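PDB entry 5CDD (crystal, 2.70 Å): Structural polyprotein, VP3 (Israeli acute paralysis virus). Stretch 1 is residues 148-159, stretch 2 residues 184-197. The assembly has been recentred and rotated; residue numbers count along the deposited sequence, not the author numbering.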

ATOM      1  N   PHE B 148      -6.924  -7.955 -78.586  1.00 49.46           N
ATOM      2  CA  PHE B 148      -6.385  -7.505 -79.864  1.00 49.69           C
ATOM      3  C   PHE B 148      -5.628  -6.185 -79.797  1.00 49.78           C
ATOM      4  O   PHE B 148      -4.935  -5.816 -80.748  1.00 51.00           O
ATOM      5  N   HIS B 149      -5.754  -5.473 -78.681  1.00 48.72           N
ATOM      6  CA  HIS B 149      -5.051  -4.206 -78.529  1.00 47.13           C
ATOM      7  C   HIS B 149      -3.622  -4.445 -78.066  1.00 47.60           C
ATOM      8  O   HIS B 149      -3.363  -5.303 -77.218  1.00 47.85           O
ATOM      9  N   THR B 150      -2.694  -3.688 -78.639  1.00 48.20           N
ATOM     10  CA  THR B 150      -1.289  -3.801 -78.278  1.00 48.77           C
ATOM     11  C   THR B 150      -0.704  -2.405 -78.115  1.00 48.87           C
ATOM     12  O   THR B 150      -1.287  -1.418 -78.569  1.00 48.56           O
ATOM     13  N   GLY B 151       0.449  -2.328 -77.464  1.00 48.77           N
ATOM     14  CA  GLY B 151       1.085  -1.046 -77.237  1.00 48.73           C
ATOM     15  C   GLY B 151       1.727  -1.062 -75.867  1.00 48.39           C
ATOM     16  O   GLY B 151       1.565  -2.028 -75.122  1.00 48.91           O
ATOM     17  N   ARG B 152       2.451  -0.002 -75.525  1.00 47.34           N
ATOM     18  CA  ARG B 152       3.117   0.067 -74.233  1.00 46.02           C
ATOM     19  C   ARG B 152       2.967   1.427 -73.577  1.00 45.20           C
ATOM     20  O   ARG B 152       3.309   2.451 -74.163  1.00 44.34           O
ATOM     21  N   LEU B 153       2.459   1.426 -72.349  1.00 44.82           N
ATOM     22  CA  LEU B 153       2.249   2.656 -71.600  1.00 43.39           C
ATOM     23  C   LEU B 153       3.380   2.840 -70.590  1.00 43.09           C
ATOM     24  O   LEU B 153       3.823   1.883 -69.958  1.00 43.21           O
ATOM     25  N   GLU B 154       3.851   4.075 -70.452  1.00 43.29           N
ATOM     26  CA  GLU B 154       4.933   4.384 -69.526  1.00 43.74           C
ATOM     27  C   GLU B 154       4.431   5.227 -68.363  1.00 42.83           C
ATOM     28  O   GLU B 154       3.690   6.191 -68.556  1.00 43.12           O
ATOM     29  N   ILE B 155       4.837   4.857 -67.155  1.00 41.06           N
ATOM     30  CA  ILE B 155       4.446   5.587 -65.957  1.00 38.54           C
ATOM     31  C   ILE B 155       5.709   5.801 -65.132  1.00 37.78           C
ATOM     32  O   ILE B 155       6.268   4.849 -64.593  1.00 37.02           O
ATOM     33  N   PHE B 156       6.161   7.048 -65.046  1.00 37.44           N
ATOM     34  CA  PHE B 156       7.369   7.353 -64.292  1.00 36.64           C
ATOM     35  C   PHE B 156       7.103   8.381 -63.202  1.00 35.62           C
ATOM     36  O   PHE B 156       6.104   9.101 -63.245  1.00 34.29           O
ATOM     37  N   PHE B 157       7.998   8.434 -62.220  1.00 35.38           N
ATOM     38  CA  PHE B 157       7.865   9.368 -61.110  1.00 34.25           C
ATOM     39  C   PHE B 157       8.923  10.462 -61.150  1.00 34.73           C
ATOM     40  O   PHE B 157      10.113  10.195 -61.338  1.00 34.58           O
ATOM     41  N   GLU B 158       8.470  11.696 -60.961  1.00 34.72           N
ATOM     42  CA  GLU B 158       9.349  12.855 -60.955  1.00 35.20           C
ATOM     43  C   GLU B 158       9.146  13.616 -59.650  1.00 35.63           C
ATOM     44  O   GLU B 158       8.061  14.134 -59.381  1.00 36.59           O
ATOM     45  N   PRO B 159      10.187  13.677 -58.808  1.00 35.05           N
ATOM     46  CA  PRO B 159      10.098  14.386 -57.531  1.00 34.95           C
ATOM     47  C   PRO B 159      10.243  15.891 -57.714  1.00 35.86           C
ATOM     48  O   PRO B 159      10.923  16.349 -58.632  1.00 37.64           O
ATOM     49  N   PRO B 184      12.891  13.870 -70.357  1.00 46.88           N
ATOM     50  CA  PRO B 184      13.411  12.508 -70.524  1.00 46.73           C
ATOM     51  C   PRO B 184      13.231  11.657 -69.268  1.00 47.54           C
ATOM     52  O   PRO B 184      13.714  12.017 -68.194  1.00 48.37           O
ATOM     53  N   SER B 185      12.545  10.526 -69.405  1.00 47.58           N
ATOM     54  CA  SER B 185      12.313   9.640 -68.268  1.00 47.90           C
ATOM     55  C   SER B 185      13.247   8.435 -68.295  1.00 48.55           C
ATOM     56  O   SER B 185      12.841   7.316 -67.982  1.00 49.54           O
ATOM     57  N   ASP B 186      14.500   8.669 -68.661  1.00 49.28           N
ATOM     58  CA  ASP B 186      15.478   7.593 -68.739  1.00 50.46           C
ATOM     59  C   ASP B 186      16.045   7.230 -67.376  1.00 49.89           C
ATOM     60  O   ASP B 186      16.313   6.061 -67.102  1.00 49.57           O
ATOM     61  N   ASN B 187      16.220   8.235 -66.524  1.00 49.79           N
ATOM     62  CA  ASN B 187      16.778   8.035 -65.190  1.00 48.92           C
ATOM     63  C   ASN B 187      15.720   7.955 -64.097  1.00 47.68           C
ATOM     64  O   ASN B 187      16.003   7.514 -62.986  1.00 47.20           O
ATOM     65  N   ASN B 188      14.505   8.383 -64.414  1.00 46.80           N
ATOM     66  CA  ASN B 188      13.419   8.365 -63.445  1.00 45.86           C
ATOM     67  C   ASN B 188      12.904   6.965 -63.159  1.00 45.17           C
ATOM     68  O   ASN B 188      12.986   6.077 -64.006  1.00 46.12           O
ATOM     69  N   TYR B 189      12.384   6.774 -61.952  1.00 44.16           N
ATOM     70  CA  TYR B 189      11.812   5.494 -61.565  1.00 43.41           C
ATOM     71  C   TYR B 189      10.548   5.345 -62.397  1.00 43.23           C
ATOM     72  O   TYR B 189       9.719   6.256 -62.434  1.00 43.22           O
ATOM     73  N   LYS B 190      10.397   4.208 -63.067  1.00 42.95           N
ATOM     74  CA  LYS B 190       9.221   4.001 -63.904  1.00 42.33           C
ATOM     75  C   LYS B 190       8.848   2.544 -64.127  1.00 41.40           C
ATOM     76  O   LYS B 190       9.560   1.626 -63.717  1.00 41.27           O
ATOM     77  N   TYR B 191       7.711   2.355 -64.787  1.00 40.10           N
ATOM     78  CA  TYR B 191       7.200   1.035 -65.122  1.00 38.50           C
ATOM     79  C   TYR B 191       6.558   1.125 -66.499  1.00 39.09           C
ATOM     80  O   TYR B 191       5.860   2.092 -66.806  1.00 39.69           O
ATOM     81  N   ILE B 192       6.801   0.120 -67.331  1.00 39.15           N
ATOM     82  CA  ILE B 192       6.230   0.099 -68.667  1.00 38.85           C
ATOM     83  C   ILE B 192       5.197  -1.011 -68.768  1.00 39.12           C
ATOM     84  O   ILE B 192       5.534  -2.195 -68.739  1.00 40.37           O
ATOM     85  N   LEU B 193       3.934  -0.617 -68.872  1.00 39.12           N
ATOM     86  CA  LEU B 193       2.841  -1.569 -68.974  1.00 39.73           C
ATOM     87  C   LEU B 193       2.658  -1.991 -70.428  1.00 41.68           C
ATOM     88  O   LEU B 193       2.329  -1.170 -71.284  1.00 41.70           O
ATOM     89  N   ASP B 194       2.880  -3.273 -70.700  1.00 43.51           N
ATOM     90  CA  ASP B 194       2.739  -3.812 -72.048  1.00 44.63           C
ATOM     91  C   ASP B 194       1.399  -4.534 -72.163  1.00 45.14           C
ATOM     92  O   ASP B 194       1.199  -5.585 -71.554  1.00 45.73           O
ATOM     93  N   LEU B 195       0.485  -3.968 -72.948  1.00 45.43           N
ATOM     94  CA  LEU B 195      -0.844  -4.542 -73.134  1.00 46.82           C
ATOM     95  C   LEU B 195      -0.847  -6.000 -73.591  1.00 48.81           C
ATOM     96  O   LEU B 195      -1.887  -6.661 -73.569  1.00 49.74           O
ATOM     97  N   THR B 196       0.313  -6.500 -74.003  1.00 50.70           N
ATOM     98  CA  THR B 196       0.434  -7.880 -74.468  1.00 52.07           C
ATOM     99  C   THR B 196       0.705  -8.850 -73.320  1.00 53.10           C
ATOM    100  O   THR B 196       0.451 -10.049 -73.437  1.00 53.89           O
ATOM    101  N   ASN B 197       1.215  -8.329 -72.208  1.00 53.84           N
ATOM    102  CA  ASN B 197       1.527  -9.165 -71.056  1.00 54.72           C
ATOM    103  C   ASN B 197       0.690  -8.853 -69.819  1.00 54.58           C
ATOM    104  O   ASN B 197       0.384  -9.749 -69.033  1.00 54.91           O
TER

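Strand 150-159 and the strand that ends at D194 lie antiparallel, and their backbones satisfy each other in pairs. L153 N gives to L193 O (2.8 Å), and L193 N returns to L153 O (2.7 Å). I155 N gives to Y191 O (3.0 Å), and Y191 N to I155 O (2.9 Å). Beyond these pairs, L195 N reaches G151 O at 3.1 Å, and F157 N reaches Y189 O at 2.8 Å.

With the main chain paired, side chains alternate between two faces. R152, E154, F156, K190, I192 and D194 share one face; L153, I155, F157, Y189, Y191 and L193 share the other.

The first face carries most of the polar side-chain contacts. R152 (chi1 m) lies beside D194 (chi1 t). Its NH1 forms a salt bridge with D194 OD2 at 3.6 Å, a long one, with the carboxylate near the guanidinium plane. I192 CG2 covers one guanidinium face, 3.6 Å from R152 NH1. R152 NE is satisfied elsewhere in the structure. The other carboxylate oxygen of D194 turns to its own stretch: T196 N donates to D194 OD1 at 2.8 Å.

E154 is extended, with chi1 and chi2 both t, so its carboxylate reaches S185. S185 OG (chi1 p) donates to E154 OE2 at 2.5 Å, a very short bond. E154 OE1 is bonded elsewhere in the structure. The K190 chain passes close by, its CD 3.4 Å from E154 OE2, but its amine is used within its own stretch: K190 NZ donates to S185 O at 2.8 Å. S185 is thus held at both its hydroxyl and its carbonyl.

S185 also packs on F156 (chi1 p). S185 CB lies over the ring face, 3.7 Å from the centroid of the F156 ring, as a CH-pi contact. On the same residue, F156 CB meets K190 CB at 3.3 Å.

N188 (chi1 m) points toward the first strand and ties down its far end. Its ND2 donates twice, to F157 O at 3.0 Å and to E158 OE1 at 2.7 Å. One amide group therefore serves a backbone and a side-chain acceptor. E158 OE1 and OE2 also have partners elsewhere in the structure.

The second face is apolar where L153 and I155 meet L193. L153 and L193, both t at chi1, touch CB to CB at 4.3 Å. I155 (chi1 m) brings CD1 to 4.5 Å from L193 CB. Y191 OH is satisfied elsewhere in the structure. Past the strand end, L195 (chi1 m) points toward the first stretch, its CD2 4.3 Å from H149 CB.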

ATOM      1  CB  PHE B 148      -7.516  -7.416 -80.890  1.00 49.78           C
ATOM      2  CG  PHE B 148      -8.226  -8.720 -81.105  1.00 50.31           C
ATOM      3  CD1 PHE B 148      -7.540  -9.820 -81.610  1.00 49.99           C
ATOM      4  CD2 PHE B 148      -9.566  -8.864 -80.766  1.00 50.67           C
ATOM      5  CE1 PHE B 148      -8.176 -11.047 -81.771  1.00 50.44           C
ATOM      6  CE2 PHE B 148     -10.214 -10.089 -80.923  1.00 51.10           C
ATOM      7  CZ  PHE B 148      -9.517 -11.182 -81.425  1.00 51.00           C
ATOM      8  CB  HIS B 149      -5.760  -3.296 -77.522  1.00 45.07           C
ATOM      9  CG  HIS B 149      -7.104  -2.817 -77.974  1.00 43.66           C
ATOM     10  ND1 HIS B 149      -8.245  -3.582 -77.864  1.00 43.56           N
ATOM     11  CD2 HIS B 149      -7.491  -1.646 -78.533  1.00 42.39           C
ATOM     12  CE1 HIS B 149      -9.277  -2.903 -78.331  1.00 42.41           C
ATOM     13  NE2 HIS B 149      -8.847  -1.725 -78.745  1.00 41.95           N
ATOM     14  CB  THR B 150      -0.483  -4.570 -79.348  1.00 49.35           C
ATOM     15  OG1 THR B 150      -0.606  -3.908 -80.612  1.00 49.45           O
ATOM     16  CG2 THR B 150      -0.996  -5.998 -79.472  1.00 48.75           C
ATOM     17  CB  ARG B 152       4.598  -0.265 -74.395  1.00 46.44           C
ATOM     18  CG  ARG B 152       4.860  -1.734 -74.650  1.00 48.16           C
ATOM     19  CD  ARG B 152       5.846  -1.935 -75.789  1.00 50.75           C
ATOM     20  NE  ARG B 152       7.121  -1.279 -75.537  1.00 53.85           N
ATOM     21  CZ  ARG B 152       7.937  -1.586 -74.534  1.00 56.24           C
ATOM     22  NH1 ARG B 152       7.611  -2.548 -73.683  1.00 55.45           N
ATOM     23  NH2 ARG B 152       9.073  -0.916 -74.376  1.00 57.12           N
ATOM     24  CB  LEU B 153       0.890   2.587 -70.895  1.00 42.63           C
ATOM     25  CG  LEU B 153       0.144   3.879 -70.558  1.00 42.00           C
ATOM     26  CD1 LEU B 153      -0.040   4.734 -71.804  1.00 41.34           C
ATOM     27  CD2 LEU B 153      -1.206   3.519 -69.959  1.00 41.77           C
ATOM     28  CB  GLU B 154       6.043   5.139 -70.254  1.00 45.93           C
ATOM     29  CG  GLU B 154       7.118   5.716 -69.349  1.00 49.66           C
ATOM     30  CD  GLU B 154       8.074   6.632 -70.094  1.00 52.86           C
ATOM     31  OE1 GLU B 154       7.606   7.610 -70.718  1.00 53.30           O
ATOM     32  OE2 GLU B 154       9.297   6.374 -70.052  1.00 55.43           O
ATOM     33  CB  ILE B 155       3.427   4.791 -65.117  1.00 37.73           C
ATOM     34  CG1 ILE B 155       2.231   4.387 -65.984  1.00 37.11           C
ATOM     35  CG2 ILE B 155       2.952   5.637 -63.946  1.00 36.37           C
ATOM     36  CD1 ILE B 155       2.050   2.885 -66.133  1.00 35.93           C
ATOM     37  CB  PHE B 156       8.475   7.843 -65.240  1.00 37.31           C
ATOM     38  CG  PHE B 156       8.202   9.182 -65.872  1.00 37.55           C
ATOM     39  CD1 PHE B 156       8.632  10.357 -65.258  1.00 37.69           C
ATOM     40  CD2 PHE B 156       7.522   9.271 -67.084  1.00 37.02           C
ATOM     41  CE1 PHE B 156       8.388  11.600 -65.841  1.00 37.00           C
ATOM     42  CE2 PHE B 156       7.274  10.508 -67.673  1.00 37.55           C
ATOM     43  CZ  PHE B 156       7.708  11.675 -67.049  1.00 37.78           C
ATOM     44  CB  PHE B 157       7.961   8.629 -59.772  1.00 32.38           C
ATOM     45  CG  PHE B 157       7.934   9.542 -58.575  1.00 31.00           C
ATOM     46  CD1 PHE B 157       6.787  10.263 -58.258  1.00 30.61           C
ATOM     47  CD2 PHE B 157       9.067   9.706 -57.782  1.00 30.04           C
ATOM     48  CE1 PHE B 157       6.769  11.138 -57.168  1.00 29.42           C
ATOM     49  CE2 PHE B 157       9.058  10.577 -56.693  1.00 29.77           C
ATOM     50  CZ  PHE B 157       7.907  11.294 -56.387  1.00 28.77           C
ATOM     51  CB  GLU B 158       9.034  13.755 -62.154  1.00 35.17           C
ATOM     52  CG  GLU B 158       9.725  15.118 -62.154  1.00 35.95           C
ATOM     53  CD  GLU B 158      11.237  15.031 -62.025  1.00 36.61           C
ATOM     54  OE1 GLU B 158      11.841  14.121 -62.628  1.00 37.52           O
ATOM     55  OE2 GLU B 158      11.827  15.886 -61.329  1.00 37.35           O
ATOM     56  CB  PRO B 159      11.253  13.792 -56.739  1.00 34.57           C
ATOM     57  CG  PRO B 159      12.289  13.597 -57.799  1.00 34.16           C
ATOM     58  CD  PRO B 159      11.484  12.987 -58.933  1.00 34.40           C
ATOM     59  CB  PRO B 184      14.892  12.737 -70.839  1.00 46.27           C
ATOM     60  CG  PRO B 184      14.919  14.117 -71.434  1.00 47.52           C
ATOM     61  CD  PRO B 184      13.972  14.855 -70.531  1.00 46.88           C
ATOM     62  CB  SER B 185      10.866   9.149 -68.273  1.00 47.65           C
ATOM     63  OG  SER B 185      10.611   8.352 -69.415  1.00 46.68           O
ATOM     64  CB  ASP B 186      16.623   7.996 -69.673  1.00 53.34           C
ATOM     65  CG  ASP B 186      16.141   8.350 -71.068  1.00 57.03           C
ATOM     66  OD1 ASP B 186      15.530   7.483 -71.732  1.00 59.08           O
ATOM     67  OD2 ASP B 186      16.374   9.499 -71.504  1.00 58.21           O
ATOM     68  CB  ASN B 187      17.748   9.171 -64.867  1.00 50.38           C
ATOM     69  CG  ASN B 187      18.961   9.176 -65.774  1.00 51.31           C
ATOM     70  OD1 ASN B 187      19.640  10.194 -65.912  1.00 52.52           O
ATOM     71  ND2 ASN B 187      19.248   8.034 -66.389  1.00 51.05           N
ATOM     72  CB  ASN B 188      12.257   9.227 -63.940  1.00 45.60           C
ATOM     73  CG  ASN B 188      12.620  10.687 -64.037  1.00 46.42           C
ATOM     74  OD1 ASN B 188      13.537  11.065 -64.768  1.00 48.57           O
ATOM     75  ND2 ASN B 188      11.904  11.523 -63.296  1.00 47.44           N
ATOM     76  CB  TYR B 189      11.459   5.498 -60.078  1.00 43.76           C
ATOM     77  CG  TYR B 189      12.570   5.012 -59.179  1.00 45.07           C
ATOM     78  CD1 TYR B 189      12.883   3.655 -59.104  1.00 46.14           C
ATOM     79  CD2 TYR B 189      13.310   5.904 -58.405  1.00 45.00           C
ATOM     80  CE1 TYR B 189      13.907   3.196 -58.277  1.00 47.44           C
ATOM     81  CE2 TYR B 189      14.336   5.458 -57.577  1.00 46.65           C
ATOM     82  CZ  TYR B 189      14.628   4.103 -57.517  1.00 48.20           C
ATOM     83  OH  TYR B 189      15.636   3.654 -56.692  1.00 49.17           O
ATOM     84  CB  LYS B 190       9.432   4.667 -65.266  1.00 43.30           C
ATOM     85  CG  LYS B 190      10.629   4.126 -66.036  1.00 43.63           C
ATOM     86  CD  LYS B 190      10.742   4.768 -67.408  1.00 45.64           C
ATOM     87  CE  LYS B 190      11.983   4.279 -68.139  1.00 46.36           C
ATOM     88  NZ  LYS B 190      13.227   4.604 -67.381  1.00 48.08           N
ATOM     89  CB  TYR B 191       6.147   0.576 -64.114  1.00 36.27           C
ATOM     90  CG  TYR B 191       5.564  -0.774 -64.459  1.00 34.81           C
ATOM     91  CD1 TYR B 191       6.302  -1.941 -64.263  1.00 34.61           C
ATOM     92  CD2 TYR B 191       4.299  -0.885 -65.033  1.00 34.10           C
ATOM     93  CE1 TYR B 191       5.796  -3.183 -64.632  1.00 34.89           C
ATOM     94  CE2 TYR B 191       3.783  -2.125 -65.408  1.00 34.25           C
ATOM     95  CZ  TYR B 191       4.537  -3.269 -65.204  1.00 34.74           C
ATOM     96  OH  TYR B 191       4.037  -4.498 -65.570  1.00 35.56           O
ATOM     97  CB  ILE B 192       7.320  -0.111 -69.735  1.00 38.12           C
ATOM     98  CG1 ILE B 192       8.290   1.071 -69.712  1.00 38.04           C
ATOM     99  CG2 ILE B 192       6.685  -0.250 -71.111  1.00 37.45           C
ATOM    100  CD1 ILE B 192       9.413   0.966 -70.713  1.00 40.12           C
ATOM    101  CB  LEU B 193       1.550  -0.936 -68.445  1.00 37.92           C
ATOM    102  CG  LEU B 193       0.305  -1.820 -68.374  1.00 36.08           C
ATOM    103  CD1 LEU B 193       0.563  -3.005 -67.459  1.00 35.93           C
ATOM    104  CD2 LEU B 193      -0.865  -1.000 -67.861  1.00 35.75           C
ATOM    105  CB  ASP B 194       3.881  -4.786 -72.343  1.00 46.49           C
ATOM    106  CG  ASP B 194       3.985  -5.137 -73.814  1.00 48.32           C
ATOM    107  OD1 ASP B 194       2.989  -5.630 -74.385  1.00 49.69           O
ATOM    108  OD2 ASP B 194       5.069  -4.921 -74.400  1.00 48.34           O
ATOM    109  CB  LEU B 195      -1.646  -3.696 -74.128  1.00 45.47           C
ATOM    110  CG  LEU B 195      -2.185  -2.348 -73.636  1.00 44.96           C
ATOM    111  CD1 LEU B 195      -1.050  -1.479 -73.126  1.00 45.53           C
ATOM    112  CD2 LEU B 195      -2.918  -1.655 -74.774  1.00 44.07           C
ATOM    113  CB  THR B 196       1.573  -8.012 -75.506  1.00 52.16           C
ATOM    114  OG1 THR B 196       1.270  -7.203 -76.649  1.00 53.39           O
ATOM    115  CG2 THR B 196       1.739  -9.459 -75.944  1.00 51.41           C
ATOM    116  CB  ASN B 197       3.010  -9.036 -70.705  1.00 56.60           C
ATOM    117  CG  ASN B 197       3.915  -9.546 -71.807  1.00 58.79           C
ATOM    118  OD1 ASN B 197       3.917 -10.736 -72.124  1.00 60.54           O
ATOM    119  ND2 ASN B 197       4.688  -8.644 -72.400  1.00 59.13           N
TER